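Local structure of AP205 bacteriophage COAT protein (Acinetobacter phage ap205, 5FS4) at the interface of chains A and B. The protein forms the capsid shell of a small single-stranded RNA bacteriophage, its chains pairing as two-fold symmetric dimers that probably serve as the building blocks of the virion. Sequence-based numbering; all coordinates share one arbitrary frame. Chains: chain A/B, AP205 bacteriophage COAT protein.

The interface of chains A and B. Residues chain A 46, 48, 87-88, 91; chain B 59, 61, 77, 79.
The carboxylate of B:Glu77 reaches across the two-fold dimer interface to A:Ser88 and A:Asn91, where strand 76-88 of chain A ends just before helix 92-111. Each of its oxygens has a different task. OE1 takes the backbone N-H of A:Ser88 on its syn lone pair, at 2.9 Å from A:Ser88 N and nearly straight (168° at H). OE2 accepts two side-chain donors from the same face of the carboxylate. The hydroxyl OG of A:Ser88 lies 2.7 Å from B:Glu77 OE2, well above the carboxylate plane, while the amide ND2 of A:Asn91 comes in on the anti side but tilted out of that plane, 3.0 Å from the same oxygen, which lies almost in the amide plane. A glutamate suits this place because its two oxygens can serve backbone and side chains together, and these donors would be expected to favour its charged form. CG of B:Glu77 stands between its own backbone N and carbonyl carbon (chi1 68°), and the chain then runs extended towards chain A.

Beside this polar cluster, CD1 of A:Leu46 packs against CB of B:Ala61 and CB of B:Glu77, the leucine crossing the glutamate at about a right angle; a short alanine suits a place met by a branched leucine end. A:Asn91 also lays its amide against CG of B:Arg59, an aliphatic part of that long chain.

Two waters extend the network. One joins B:Glu77 OE1 to OD1 of A:Asn48. The other lies 2.8 Å from B:Glu77 OE2 and also meets A:Ser88 O and the amide NE2 of B:Gln79. Further out, NE of B:Arg59 donates almost straight, in the guanidinium plane, to OE1 of B:Gln79, meeting it from above the carbonyl plane; this should keep the glutamine NE2 turned to the water. Within chain A, the serine hydroxyl is itself positioned by the strand-to-helix turn: the backbone N of A:Asn91 donates to A:Ser88 OG at 3.1 Å.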
# COMPACT_ATOMS: atom_id res chain seq x y z
N LEU A 46 -19.76 0.05 -11.58
CA LEU A 46 -19.16 0.44 -10.27
C LEU A 46 -18.44 1.77 -10.36
O LEU A 46 -18.22 2.27 -11.45
CB LEU A 46 -18.14 -0.64 -9.86
CG LEU A 46 -18.70 -2.08 -9.70
CD1 LEU A 46 -17.63 -3.09 -9.37
CD2 LEU A 46 -19.80 -2.20 -8.64
N ASN A 48 -14.87 2.99 -9.52
CA ASN A 48 -13.52 2.72 -9.13
C ASN A 48 -12.94 4.02 -8.51
O ASN A 48 -13.22 5.12 -8.96
CB ASN A 48 -12.61 2.27 -10.26
CG ASN A 48 -11.36 1.54 -9.74
OD1 ASN A 48 -11.41 0.38 -9.39
ND2 ASN A 48 -10.26 2.27 -9.60
N GLY A 87 -9.87 0.19 -6.29
CA GLY A 87 -11.00 -0.74 -6.30
C GLY A 87 -12.27 0.09 -6.14
O GLY A 87 -12.23 1.28 -5.77
N SER A 88 -13.40 -0.53 -6.48
CA SER A 88 -14.68 0.14 -6.37
C SER A 88 -15.00 0.61 -4.95
O SER A 88 -14.70 -0.08 -3.95
CB SER A 88 -15.79 -0.80 -6.81
OG SER A 88 -16.04 -1.75 -5.81
N ASN A 91 -17.25 -1.91 -2.97
CA ASN A 91 -16.61 -3.01 -2.21
C ASN A 91 -15.53 -2.53 -1.30
O ASN A 91 -14.60 -3.29 -0.96
CB ASN A 91 -16.05 -4.07 -3.17
CG ASN A 91 -17.12 -5.05 -3.66
OD1 ASN A 91 -18.01 -5.41 -2.92
ND2 ASN A 91 -16.98 -5.54 -4.88
N ARG B 59 -12.80 -9.69 -6.87
CA ARG B 59 -13.89 -9.54 -5.93
C ARG B 59 -15.22 -9.38 -6.63
O ARG B 59 -15.40 -8.44 -7.39
CB ARG B 59 -13.60 -8.29 -5.09
CG ARG B 59 -14.58 -7.99 -3.94
CD ARG B 59 -14.48 -8.92 -2.75
NE ARG B 59 -13.16 -8.91 -2.17
CZ ARG B 59 -12.73 -9.77 -1.27
NH1 ARG B 59 -13.53 -10.70 -0.80
NH2 ARG B 59 -11.48 -9.69 -0.84
N ALA B 61 -18.66 -8.18 -7.72
CA ALA B 61 -19.43 -6.98 -7.54
C ALA B 61 -20.63 -7.31 -6.64
O ALA B 61 -21.08 -8.46 -6.65
CB ALA B 61 -19.90 -6.46 -8.90
N GLU B 77 -14.61 -7.72 -10.06
CA GLU B 77 -13.72 -6.60 -10.22
C GLU B 77 -12.35 -6.98 -9.81
O GLU B 77 -12.14 -8.00 -9.20
CB GLU B 77 -14.20 -5.39 -9.37
CG GLU B 77 -14.11 -5.51 -7.84
CD GLU B 77 -14.11 -4.16 -7.15
OE1 GLU B 77 -13.57 -3.18 -7.72
OE2 GLU B 77 -14.65 -4.06 -6.00
N GLN B 79 -9.48 -5.79 -7.41
CA GLN B 79 -9.01 -5.00 -6.28
C GLN B 79 -7.50 -5.10 -6.29
O GLN B 79 -6.97 -6.18 -6.04
CB GLN B 79 -9.56 -5.57 -4.96
CG GLN B 79 -11.06 -5.30 -4.76
CD GLN B 79 -11.60 -5.79 -3.45
OE1 GLN B 79 -11.24 -6.90 -2.99
NE2 GLN B 79 -12.51 -5.01 -2.85
O HOH W 1 -13.23 -2.52 -4.17
O HOH W 2 -12.42 -2.08 -10.14